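PDB 4WA0: possible adhesin from Caldicellulosiruptor kronotskyensis, which probably mediates attachment of this extremely thermophilic bacterium to cellulose and binds magnesium in its C-terminal beta-helix domain, the part held in this chain. Local coordinates for residues P7-I12 / L335-P340; T249-Q254 / S341-Q346; P256-I261 / T289-L294; V285-L290 / G306-N311. One frame throughout, in Å; residues are numbered along the deposited sequence. Where two conformers were deposited one is given.

Starting near the N terminus, segment 7-12 waits through almost the whole domain before 335-340 comes back to meet it, so contact 1 closes the longest loop and sets the first coil of the beta-helix, in chain order, against the last. Inside that loop the chain reaches 249-254, whose partner 341-346 follows directly after 340; contacts 1 and 2 therefore cross, and contact 2 sets the C-terminal helix 342-352 against strand 247-251. Contact 3 (256-261 with 289-294) pairs strands of neighbouring coils and is nested within both. Contact 4 (285-290 with 306-311), also nested in both, begins just before contact 3 closes, overlaps it by sharing Thr289 and Leu290, and lays a loop beside strand 308-311.

Contact 1. Residues P7-I12 / L335-P340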
loop_
_atom_site.group_PDB
_atom_site.type_symbol
_atom_site.label_atom_id
_atom_site.label_comp_id
_atom_site.label_asym_id
_atom_site.label_seq_id
_atom_site.Cartn_x
_atom_site.Cartn_y
_atom_site.Cartn_z
ATOM N N PRO A 7 15.105 2.254 1.650
ATOM C CA PRO A 7 14.334 1.166 2.218
ATOM C C PRO A 7 14.184 1.260 3.745
ATOM O O PRO A 7 13.269 0.642 4.356
ATOM C CB PRO A 7 15.113 -0.076 1.808
ATOM C CG PRO A 7 15.913 0.301 0.602
ATOM C CD PRO A 7 16.195 1.778 0.758
ATOM N N LEU A 8 15.080 1.994 4.450
ATOM C CA LEU A 8 14.919 2.111 5.898
ATOM C C LEU A 8 13.704 2.951 6.371
ATOM O O LEU A 8 13.325 2.877 7.545
ATOM C CB LEU A 8 16.149 2.668 6.580
ATOM C CG LEU A 8 17.507 2.099 6.223
ATOM C CD1 LEU A 8 18.504 2.849 7.084
ATOM C CD2 LEU A 8 17.626 0.602 6.420
ATOM N N ASP A 9 13.086 3.699 5.477
ATOM C CA ASP A 9 11.891 4.554 5.780
ATOM C C ASP A 9 10.610 3.816 5.697
ATOM O O ASP A 9 9.460 4.407 5.839
ATOM C CB ASP A 9 11.889 5.706 4.777
ATOM C CG ASP A 9 13.134 6.614 4.925
ATOM O OD1 ASP A 9 13.700 6.588 6.041
ATOM O OD2 ASP A 9 13.600 7.231 3.908
ATOM N N TYR A 10 10.763 2.527 5.332
ATOM C CA TYR A 10 9.602 1.759 5.026
ATOM C C TYR A 10 9.256 0.827 6.163
ATOM O O TYR A 10 10.143 0.167 6.703
ATOM C CB TYR A 10 9.796 0.957 3.710
ATOM C CG TYR A 10 9.639 1.891 2.527
ATOM C CD1 TYR A 10 10.709 2.633 2.097
ATOM C CD2 TYR A 10 8.425 2.075 1.894
ATOM C CE1 TYR A 10 10.587 3.519 1.057
ATOM C CE2 TYR A 10 8.294 2.957 0.827
ATOM C CZ TYR A 10 9.400 3.685 0.436
ATOM O OH TYR A 10 9.361 4.621 -0.581
ATOM N N ALA A 11 7.984 0.769 6.497
ATOM C CA ALA A 11 7.490 -0.244 7.418
ATOM C C ALA A 11 7.689 -1.630 6.781
ATOM O O ALA A 11 8.109 -2.634 7.442
ATOM C CB ALA A 11 6.068 -0.031 7.717
ATOM N N ILE A 12 7.336 -1.698 5.490
ATOM C CA ILE A 12 7.507 -2.923 4.703
ATOM C C ILE A 12 8.091 -2.499 3.339
ATOM O O ILE A 12 7.463 -1.723 2.598
ATOM C CB ILE A 12 6.203 -3.694 4.499
ATOM C CG1 ILE A 12 5.540 -4.072 5.814
ATOM C CG2 ILE A 12 6.446 -4.955 3.686
ATOM C CD1 ILE A 12 4.175 -4.611 5.651
ATOM N N LEU A 335 2.175 -4.153 12.979
ATOM C CA LEU A 335 3.492 -3.558 12.758
ATOM C C LEU A 335 3.431 -2.036 12.940
ATOM O O LEU A 335 2.812 -1.315 12.139
ATOM C CB LEU A 335 4.055 -3.955 11.402
ATOM C CG LEU A 335 5.352 -3.291 10.896
ATOM C CD1 LEU A 335 6.510 -3.565 11.867
ATOM C CD2 LEU A 335 5.665 -3.771 9.475
ATOM N N LYS A 336 4.091 -1.565 13.996
ATOM C CA LYS A 336 4.236 -0.146 14.214
ATOM C C LYS A 336 5.619 0.205 13.725
ATOM O O LYS A 336 6.632 -0.210 14.299
ATOM C CB LYS A 336 4.140 0.215 15.682
ATOM C CG LYS A 336 4.373 1.698 15.929
ATOM C CD LYS A 336 3.101 2.483 15.969
ATOM C CE LYS A 336 2.997 3.389 17.179
ATOM N NZ LYS A 336 3.911 4.551 17.154
ATOM N N TYR A 337 5.660 1.010 12.694
ATOM C CA TYR A 337 6.956 1.413 12.138
ATOM C C TYR A 337 7.853 2.150 13.126
ATOM O O TYR A 337 7.391 3.065 13.822
ATOM C CB TYR A 337 6.755 2.292 10.911
ATOM C CG TYR A 337 8.070 2.880 10.410
ATOM C CD1 TYR A 337 8.994 2.083 9.773
ATOM C CD2 TYR A 337 8.368 4.212 10.561
ATOM C CE1 TYR A 337 10.187 2.616 9.323
ATOM C CE2 TYR A 337 9.566 4.739 10.117
ATOM C CZ TYR A 337 10.508 3.912 9.502
ATOM O OH TYR A 337 11.727 4.439 9.002
ATOM N N GLN A 338 9.150 1.802 13.143
ATOM C CA GLN A 338 10.137 2.616 13.847
ATOM C C GLN A 338 11.391 2.629 13.022
ATOM O O GLN A 338 11.836 1.576 12.567
ATOM C CB GLN A 338 10.520 1.965 15.165
ATOM C CG GLN A 338 9.385 1.751 16.137
ATOM C CD GLN A 338 8.931 3.082 16.757
ATOM O OE1 GLN A 338 9.539 4.154 16.533
ATOM N NE2 GLN A 338 7.839 3.021 17.490
HETATM N N MSE A 339 11.987 3.803 12.866
HETATM C CA MSE A 339 13.266 3.937 12.156
HETATM C C MSE A 339 14.356 3.267 12.950
HETATM O O MSE A 339 14.438 3.454 14.174
HETATM C CB MSE A 339 13.631 5.419 11.977
HETATM C CG MSE A 339 14.996 5.646 11.353
HETATM SE SE MSE A 339 14.892 5.536 9.383
HETATM C CE MSE A 339 15.993 7.160 9.153
ATOM N N PRO A 340 15.227 2.492 12.277
ATOM C CA PRO A 340 16.365 1.964 13.063
ATOM C C PRO A 340 17.250 3.065 13.585
ATOM O O PRO A 340 17.305 4.168 12.984
ATOM C CB PRO A 340 17.120 1.061 12.077
ATOM C CG PRO A 340 16.384 1.089 10.809
ATOM C CD PRO A 340 15.294 2.092 10.867
HETATM O O HOH W 1 11.945 7.150 8.817
#
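Leu335, on strand 333-337 of the beta-helix, starts the meeting of the coils that come first and last in chain order. Its CD2 branch sits 3.4 Å from the carbonyl oxygen of Ala11 and packs on CG1 of Ile12, the two side chains crossing obliquely where the chain turns a corner from one face of the helix to the next. Met310, on the adjoining strand 308-311, also packs on Leu335.

Two residues on, Tyr337 makes the largest single contribution. Its CB points toward segment 7-12 and CG is anti to the backbone N (chi1 173°); CD1 of the ring comes 3.6 Å from CA of Ala11. The phenol oxygen reaches the short 3-10 segment 7-9 and donates to Leu8 O at 2.7 Å, in the carbonyl plane and on a lone pair. A water donates to the same OH and, weakly, to Asp9 OD1; both it and Leu8 O lie in the ring plane, at the edge. The hydroxyl is thus held as donor and acceptor at once. Met339 N lies over one ring face and Asp9 O over the other.

Met339, modelled as selenomethionine, runs side by side with Asp9 in one of its two conformers, so that pairing is uncertain. Pro340 then leads into helix 342-352, against which Leu8 also packs, and its CD lies 4.4 Å from Leu8 CB.

Contact 2. Residues T249-Q254 / S341-Q346; sequences TADTSQ and SPPIQQ
Ser341, at the N-cap position of helix 342-352, gives its hydroxyl proton to Asp251 at the end of strand 247-251, so this is a strand-to-helix-start junction at the end of the beta-helix stack. Ser341 OG lies 2.6 Å from Asp251 OD2, which accepts on its anti lone pair, away from OD1. Asp251 CG, anti to the backbone N (chi1 -179°), is carried off the strand on the side of Ser341. The carboxylate's negative charge close to the first turn of the helix is probably favourable.

The rest is van der Waals packing. Ile344 lays CG1 on Asp251 CB at 3.8 Å, and its CD1 reaches Thr249 O at 3.6 Å. Strand and helix axes run nearly antiparallel, 8.3 Å apart.

Further out, Gln258 bonds to both segments, accepting from Ser341 N through OE1 and donating to Gln254 OE1 through NE2. Thr249 OG1 adds a strand-to-helix bond to Asp347 OD2; that threonine side chain lies about 10 Å from the bound magnesium ion.

Ser253 N closes an Asx turn on Asp251 OD1 (3.0 Å, anti side, 33° out of the carboxylate plane), and Ser253 OG adds a second bond at 2.5 Å on the syn lone pair of OD1.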
loop_
_atom_site.group_PDB
_atom_site.type_symbol
_atom_site.label_atom_id
_atom_site.label_comp_id
_atom_site.label_asym_id
_atom_site.label_seq_id
_atom_site.Cartn_x
_atom_site.Cartn_y
_atom_site.Cartn_z
ATOM N N THR A 249 22.501 -8.102 14.556
ATOM C CA THR A 249 23.273 -7.078 15.190
ATOM C C THR A 249 22.335 -6.355 16.119
ATOM O O THR A 249 21.217 -5.968 15.700
ATOM C CB THR A 249 23.806 -6.124 14.121
ATOM O OG1 THR A 249 24.537 -6.861 13.132
ATOM C CG2 THR A 249 24.658 -4.950 14.668
ATOM N N ALA A 250 22.820 -6.083 17.342
ATOM C CA ALA A 250 22.006 -5.365 18.327
ATOM C C ALA A 250 22.601 -4.004 18.685
ATOM O O ALA A 250 23.813 -3.778 18.536
ATOM C CB ALA A 250 21.810 -6.181 19.525
ATOM N N ASP A 251 21.690 -3.114 18.994
ATOM C CA ASP A 251 22.007 -1.827 19.617
ATOM C C ASP A 251 21.378 -1.746 20.992
ATOM O O ASP A 251 20.154 -1.510 21.117
ATOM C CB ASP A 251 21.592 -0.695 18.698
ATOM C CG ASP A 251 21.922 0.714 19.262
ATOM O OD1 ASP A 251 22.558 0.868 20.356
ATOM O OD2 ASP A 251 21.469 1.689 18.570
ATOM N N THR A 252 22.217 -1.915 22.021
ATOM C CA THR A 252 21.745 -1.929 23.386
ATOM C C THR A 252 22.009 -0.575 24.068
ATOM O O THR A 252 21.797 -0.438 25.257
ATOM C CB THR A 252 22.399 -3.091 24.205
ATOM O OG1 THR A 252 23.816 -2.983 24.106
ATOM C CG2 THR A 252 21.941 -4.400 23.628
ATOM N N SER A 253 22.404 0.426 23.286
ATOM C CA SER A 253 22.590 1.780 23.821
ATOM C C SER A 253 21.309 2.529 24.094
ATOM O O SER A 253 21.368 3.619 24.701
ATOM C CB SER A 253 23.436 2.613 22.920
ATOM O OG SER A 253 22.826 3.004 21.715
ATOM N N GLN A 254 20.179 2.006 23.618
ATOM C CA GLN A 254 18.883 2.439 24.025
ATOM C C GLN A 254 18.121 1.298 24.680
ATOM O O GLN A 254 18.447 0.117 24.516
ATOM C CB GLN A 254 18.082 3.088 22.868
ATOM C CG GLN A 254 18.158 2.426 21.543
ATOM C CD GLN A 254 17.332 3.148 20.453
ATOM O OE1 GLN A 254 16.213 2.866 20.340
ATOM N NE2 GLN A 254 17.888 4.083 19.743
ATOM N N SER A 341 17.932 2.774 14.679
ATOM C CA SER A 341 18.914 3.687 15.265
ATOM C C SER A 341 20.082 3.826 14.274
ATOM O O SER A 341 20.298 2.984 13.417
ATOM C CB SER A 341 19.443 3.158 16.557
ATOM O OG SER A 341 20.113 1.932 16.345
ATOM N N PRO A 342 20.937 4.834 14.483
ATOM C CA PRO A 342 22.004 5.049 13.513
ATOM C C PRO A 342 23.000 3.869 13.349
ATOM O O PRO A 342 23.314 3.522 12.188
ATOM C CB PRO A 342 22.620 6.383 13.934
ATOM C CG PRO A 342 21.488 7.087 14.644
ATOM C CD PRO A 342 20.681 6.022 15.325
ATOM N N PRO A 343 23.360 3.196 14.452
ATOM C CA PRO A 343 24.234 2.058 14.261
ATOM C C PRO A 343 23.568 0.941 13.497
ATOM O O PRO A 343 24.254 0.239 12.726
ATOM C CB PRO A 343 24.559 1.611 15.666
ATOM C CG PRO A 343 24.411 2.834 16.494
ATOM C CD PRO A 343 23.272 3.583 15.876
ATOM N N ILE A 344 22.272 0.724 13.730
ATOM C CA ILE A 344 21.601 -0.346 12.997
ATOM C C ILE A 344 21.390 0.046 11.526
ATOM O O ILE A 344 21.607 -0.776 10.616
ATOM C CB ILE A 344 20.226 -0.666 13.655
ATOM C CG1 ILE A 344 20.424 -1.149 15.083
ATOM C CG2 ILE A 344 19.468 -1.621 12.774
ATOM C CD1 ILE A 344 21.258 -2.434 15.138
ATOM N N GLN A 345 21.066 1.316 11.264
ATOM C CA GLN A 345 21.061 1.833 9.881
ATOM C C GLN A 345 22.373 1.591 9.181
ATOM O O GLN A 345 22.453 1.091 8.042
ATOM C CB GLN A 345 20.818 3.351 9.848
ATOM C CG GLN A 345 19.469 3.923 10.299
ATOM C CD GLN A 345 19.428 5.473 10.435
ATOM O OE1 GLN A 345 19.866 6.202 9.557
ATOM N NE2 GLN A 345 18.887 5.977 11.558
ATOM N N GLN A 346 23.471 1.902 9.858
ATOM C CA GLN A 346 24.767 1.747 9.245
ATOM C C GLN A 346 25.052 0.243 8.952
ATOM O O GLN A 346 25.601 -0.133 7.908
ATOM C CB GLN A 346 25.833 2.312 10.164
ATOM C CG GLN A 346 27.233 2.219 9.623
ATOM C CD GLN A 346 27.329 2.992 8.307
ATOM O OE1 GLN A 346 27.180 4.221 8.285
ATOM N NE2 GLN A 346 27.476 2.255 7.176
#

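Contact 3. Residues P256-I261 / T289-L294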
loop_
_atom_site.group_PDB
_atom_site.type_symbol
_atom_site.label_atom_id
_atom_site.label_comp_id
_atom_site.label_asym_id
_atom_site.label_seq_id
_atom_site.Cartn_x
_atom_site.Cartn_y
_atom_site.Cartn_z
ATOM N N PRO A 256 13.930 0.450 24.975
ATOM C CA PRO A 256 14.327 -0.912 24.731
ATOM C C PRO A 256 15.379 -0.994 23.615
ATOM O O PRO A 256 15.565 -0.078 22.830
ATOM C CB PRO A 256 13.000 -1.589 24.276
ATOM C CG PRO A 256 12.240 -0.505 23.630
ATOM C CD PRO A 256 12.588 0.734 24.432
ATOM N N PRO A 257 16.070 -2.132 23.541
ATOM C CA PRO A 257 17.101 -2.295 22.554
ATOM C C PRO A 257 16.553 -2.499 21.159
ATOM O O PRO A 257 15.326 -2.772 20.977
ATOM C CB PRO A 257 17.794 -3.543 23.032
ATOM C CG PRO A 257 16.734 -4.321 23.623
ATOM C CD PRO A 257 15.862 -3.351 24.343
ATOM N N GLN A 258 17.403 -2.230 20.194
ATOM C CA GLN A 258 17.078 -2.470 18.809
ATOM C C GLN A 258 17.823 -3.696 18.377
ATOM O O GLN A 258 18.957 -3.947 18.821
ATOM C CB GLN A 258 17.536 -1.339 17.926
ATOM C CG GLN A 258 16.954 -0.011 18.296
ATOM C CD GLN A 258 16.634 0.814 17.112
ATOM O OE1 GLN A 258 16.810 0.381 15.961
ATOM N NE2 GLN A 258 16.052 2.012 17.374
ATOM N N ILE A 259 17.230 -4.429 17.448
ATOM C CA ILE A 259 18.015 -5.552 16.841
ATOM C C ILE A 259 17.599 -5.760 15.383
ATOM O O ILE A 259 16.408 -5.558 15.019
ATOM C CB ILE A 259 17.865 -6.784 17.714
ATOM C CG1 ILE A 259 18.803 -7.946 17.267
ATOM C CG2 ILE A 259 16.428 -7.240 17.736
ATOM C CD1 ILE A 259 18.844 -9.063 18.275
ATOM N N VAL A 260 18.584 -6.036 14.532
ATOM C CA VAL A 260 18.302 -6.476 13.190
ATOM C C VAL A 260 18.594 -7.981 13.095
ATOM O O VAL A 260 19.659 -8.434 13.533
ATOM C CB VAL A 260 18.974 -5.614 12.095
ATOM C CG1 VAL A 260 20.462 -5.613 12.254
ATOM C CG2 VAL A 260 18.574 -6.053 10.702
ATOM N N ILE A 261 17.623 -8.700 12.507
ATOM C CA ILE A 261 17.783 -10.114 12.171
ATOM C C ILE A 261 17.883 -10.270 10.678
ATOM O O ILE A 261 17.032 -9.760 9.972
ATOM C CB ILE A 261 16.569 -10.890 12.699
ATOM C CG1 ILE A 261 16.375 -10.727 14.211
ATOM C CG2 ILE A 261 16.632 -12.384 12.464
ATOM C CD1 ILE A 261 17.552 -10.995 15.125
ATOM N N THR A 289 8.615 -6.277 23.501
ATOM C CA THR A 289 9.735 -5.872 24.330
ATOM C C THR A 289 10.938 -5.125 23.610
ATOM O O THR A 289 11.991 -4.879 24.273
ATOM C CB THR A 289 10.269 -7.189 24.954
ATOM O OG1 THR A 289 10.281 -8.247 23.966
ATOM C CG2 THR A 289 9.351 -7.652 26.077
ATOM N N LEU A 290 10.791 -4.774 22.292
ATOM C CA LEU A 290 11.955 -4.717 21.398
ATOM C C LEU A 290 11.737 -3.939 20.119
ATOM O O LEU A 290 10.667 -3.970 19.572
ATOM C CB LEU A 290 12.173 -6.187 21.034
ATOM C CG LEU A 290 13.402 -6.744 20.438
ATOM C CD1 LEU A 290 14.560 -6.304 21.306
ATOM C CD2 LEU A 290 13.235 -8.249 20.433
ATOM N N GLN A 291 12.734 -3.203 19.643
ATOM C CA GLN A 291 12.595 -2.669 18.325
ATOM C C GLN A 291 13.263 -3.645 17.358
ATOM O O GLN A 291 14.465 -3.891 17.440
ATOM C CB GLN A 291 13.189 -1.312 18.146
ATOM C CG GLN A 291 12.857 -0.789 16.752
ATOM C CD GLN A 291 13.255 0.617 16.527
ATOM O OE1 GLN A 291 13.772 0.919 15.466
ATOM N NE2 GLN A 291 12.992 1.512 17.498
ATOM N N LEU A 292 12.492 -4.142 16.417
ATOM C CA LEU A 292 12.950 -5.284 15.593
ATOM C C LEU A 292 12.877 -4.990 14.101
ATOM O O LEU A 292 11.873 -4.543 13.620
ATOM C CB LEU A 292 12.037 -6.470 15.901
ATOM C CG LEU A 292 12.257 -7.806 15.184
ATOM C CD1 LEU A 292 13.564 -8.449 15.609
ATOM C CD2 LEU A 292 11.126 -8.729 15.498
ATOM N N HIS A 293 13.962 -5.306 13.383
ATOM C CA HIS A 293 14.043 -5.141 11.952
ATOM C C HIS A 293 14.385 -6.516 11.353
ATOM O O HIS A 293 15.379 -7.069 11.706
ATOM C CB HIS A 293 15.068 -4.098 11.598
ATOM C CG HIS A 293 14.798 -2.805 12.290
ATOM N ND1 HIS A 293 13.865 -1.933 11.810
ATOM C CD2 HIS A 293 15.224 -2.296 13.467
ATOM C CE1 HIS A 293 13.722 -0.927 12.657
ATOM N NE2 HIS A 293 14.518 -1.135 13.674
ATOM N N LEU A 294 13.514 -7.022 10.487
ATOM C CA LEU A 294 13.656 -8.359 9.917
ATOM C C LEU A 294 14.010 -8.130 8.450
ATOM O O LEU A 294 13.269 -7.434 7.718
ATOM C CB LEU A 294 12.316 -9.091 9.993
ATOM C CG LEU A 294 11.809 -9.419 11.394
ATOM C CD1 LEU A 294 10.408 -10.019 11.300
ATOM C CD2 LEU A 294 12.740 -10.266 12.254
#
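Gln258 and His293 bring two flat groups together across the pair of strands, with amide and imidazole planes 31° apart. OE1 of Gln258 comes to the edge of the ring, near its plane and 3.6 Å from NE2, while Ile259 O approaches the ring obliquely. Gln291 lies side by side with Gln258, its CB 4.0 Å from Gln258 CG. OE1 and NE2 of Gln258 are taken up by Ser341 and Gln254, and His293 ND1 bonds to Ser313 OG.

On the other side the strand residues Ile259, Ile261, Leu292 and Leu294 are all aliphatic. Leu292 CD1 touches Ile259 CG2 at 3.8 Å and also reaches CG1 of Ile261, which in turn packs its CB on Leu294 CD2. At the entrance to the strands Pro257 CG and Leu290 CD1 meet at 3.7 Å, side chains crossing at about a right angle.

Four backbone bonds join the two strands: Gln291 N to Pro257 O, Ile259 N to Gln291 O, His293 N to Ile259 O and Ile261 N to His293 O. Parallel strands in register, their aliphatic face packed on Ile276 of helix 269-280, make successive coils of a beta-helix here; the Ile261 side chain lies about 4 Å from those of Glu275 and Leu246 of the magnesium site.

Contact 4. Residues V285-L290 / G306-N311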
loop_
_atom_site.group_PDB
_atom_site.type_symbol
_atom_site.label_atom_id
_atom_site.label_comp_id
_atom_site.label_asym_id
_atom_site.label_seq_id
_atom_site.Cartn_x
_atom_site.Cartn_y
_atom_site.Cartn_z
ATOM N N VAL A 285 10.055 -14.158 24.954
ATOM C CA VAL A 285 8.795 -14.867 24.655
ATOM C C VAL A 285 8.150 -14.271 23.396
ATOM O O VAL A 285 7.502 -14.994 22.614
ATOM C CB VAL A 285 7.813 -14.837 25.883
ATOM C CG1 VAL A 285 6.344 -14.985 25.467
ATOM C CG2 VAL A 285 8.181 -15.916 26.907
ATOM N N ASP A 286 8.330 -12.957 23.210
ATOM C CA ASP A 286 7.679 -12.222 22.112
ATOM C C ASP A 286 8.507 -10.987 21.690
ATOM O O ASP A 286 9.686 -10.891 22.000
ATOM C CB ASP A 286 6.221 -11.851 22.503
ATOM C CG ASP A 286 6.137 -10.882 23.710
ATOM O OD1 ASP A 286 6.847 -9.853 23.785
ATOM O OD2 ASP A 286 5.313 -11.152 24.600
ATOM N N PHE A 287 7.880 -10.048 21.001
ATOM C CA PHE A 287 8.581 -8.922 20.424
ATOM C C PHE A 287 8.141 -7.593 20.889
ATOM O O PHE A 287 8.622 -6.630 20.389
ATOM C CB PHE A 287 8.286 -8.883 18.945
ATOM C CG PHE A 287 8.710 -10.095 18.213
ATOM C CD1 PHE A 287 9.872 -10.778 18.579
ATOM C CD2 PHE A 287 8.010 -10.513 17.114
ATOM C CE1 PHE A 287 10.307 -11.844 17.888
ATOM C CE2 PHE A 287 8.467 -11.600 16.387
ATOM C CZ PHE A 287 9.614 -12.277 16.802
ATOM N N SER A 288 7.165 -7.496 21.756
ATOM C CA SER A 288 6.640 -6.169 22.075
ATOM C C SER A 288 7.686 -5.471 23.008
ATOM O O SER A 288 7.659 -4.260 23.251
ATOM C CB SER A 288 5.239 -6.300 22.698
ATOM O OG SER A 288 5.268 -7.247 23.766
ATOM N N THR A 289 8.615 -6.277 23.501
ATOM C CA THR A 289 9.735 -5.872 24.330
ATOM C C THR A 289 10.938 -5.125 23.610
ATOM O O THR A 289 11.991 -4.879 24.273
ATOM C CB THR A 289 10.269 -7.189 24.954
ATOM O OG1 THR A 289 10.281 -8.247 23.966
ATOM C CG2 THR A 289 9.351 -7.652 26.077
ATOM N N LEU A 290 10.791 -4.774 22.292
ATOM C CA LEU A 290 11.955 -4.717 21.398
ATOM C C LEU A 290 11.737 -3.939 20.119
ATOM O O LEU A 290 10.667 -3.970 19.572
ATOM C CB LEU A 290 12.173 -6.187 21.034
ATOM C CG LEU A 290 13.402 -6.744 20.438
ATOM C CD1 LEU A 290 14.560 -6.304 21.306
ATOM C CD2 LEU A 290 13.235 -8.249 20.433
ATOM N N GLY A 306 -1.722 -16.969 17.399
ATOM C CA GLY A 306 -2.244 -15.676 17.838
ATOM C C GLY A 306 -1.578 -14.483 17.162
ATOM O O GLY A 306 -0.683 -14.603 16.351
ATOM N N LEU A 307 -2.041 -13.312 17.532
ATOM C CA LEU A 307 -1.572 -12.070 16.917
ATOM C C LEU A 307 -0.161 -11.874 17.271
ATOM O O LEU A 307 0.217 -12.001 18.462
ATOM C CB LEU A 307 -2.365 -10.917 17.529
ATOM C CG LEU A 307 -1.977 -9.498 17.142
ATOM C CD1 LEU A 307 -2.245 -9.335 15.651
ATOM C CD2 LEU A 307 -2.867 -8.504 17.884
ATOM N N THR A 308 0.638 -11.474 16.306
ATOM C CA THR A 308 2.013 -11.040 16.585
ATOM C C THR A 308 2.042 -9.565 16.555
ATOM O O THR A 308 1.533 -8.981 15.585
ATOM C CB THR A 308 2.984 -11.579 15.527
ATOM O OG1 THR A 308 2.844 -13.000 15.451
ATOM C CG2 THR A 308 4.395 -11.155 15.851
ATOM N N ILE A 309 2.613 -8.951 17.591
ATOM C CA ILE A 309 2.772 -7.494 17.621
ATOM C C ILE A 309 4.244 -7.161 17.533
ATOM O O ILE A 309 5.012 -7.679 18.382
ATOM C CB ILE A 309 2.244 -6.939 18.925
ATOM C CG1 ILE A 309 0.752 -7.281 18.937
ATOM C CG2 ILE A 309 2.494 -5.427 19.062
ATOM C CD1 ILE A 309 0.058 -7.024 20.245
HETATM N N MSE A 310 4.602 -6.285 16.601
HETATM C CA MSE A 310 5.989 -5.792 16.555
HETATM C C MSE A 310 6.149 -4.323 16.296
HETATM O O MSE A 310 5.258 -3.639 15.772
HETATM C CB MSE A 310 6.865 -6.598 15.555
HETATM C CG MSE A 310 6.498 -6.379 14.168
HETATM SE SE MSE A 310 7.611 -7.522 12.946
HETATM C CE MSE A 310 9.072 -6.322 12.817
ATOM N N ASN A 311 7.312 -3.832 16.680
ATOM C CA ASN A 311 7.735 -2.452 16.454
ATOM C C ASN A 311 9.044 -2.455 15.693
ATOM O O ASN A 311 9.971 -3.112 16.124
ATOM C CB ASN A 311 8.008 -1.750 17.804
ATOM C CG ASN A 311 6.760 -1.667 18.665
ATOM O OD1 ASN A 311 5.954 -0.767 18.495
ATOM N ND2 ASN A 311 6.634 -2.559 19.611
HETATM O O HOH W 2 9.069 -5.510 18.062
#
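Phe287 meets Thr308 of strand 308-311 at a slant, ring atom CD2 resting 3.9 Å from the CG2 methyl. Phe287 CB points toward the strand, 3.5 Å from Ile309 O, which lies near the ring plane, at the edge; CG is anti to the carbonyl carbon (chi1 -60°). Met310, a selenomethionine here, adds its CB at 4.3 Å from Phe287 CB, but the rest of its side chain leads away to pack on Leu292 and Leu294. Away from this strand, Phe287 touches Ile276 and Arg273 of helix 269-280.

Asn311 points its CB at the other end of the loop, 3.9 Å from Leu290 O. The loop itself is folded tightly: a type I turn runs from Phe287 to Leu290, overlapped at its start by an Asx turn in which Ser288 N donates to Asp286 OD1 from above the carboxylate plane.

Strand 308-311 is the outermost of its sheet within the chain, and the loop lies beside it. Between the backbones sits a water: Asn311 N donates to it at 2.8 Å, and it lies 2.6 Å from Phe287 O and 2.7 Å from Leu290 O. Loop and strand are thus coupled by van der Waals packing and a bridging water, which gives the edge N-H of Asn311 a partner.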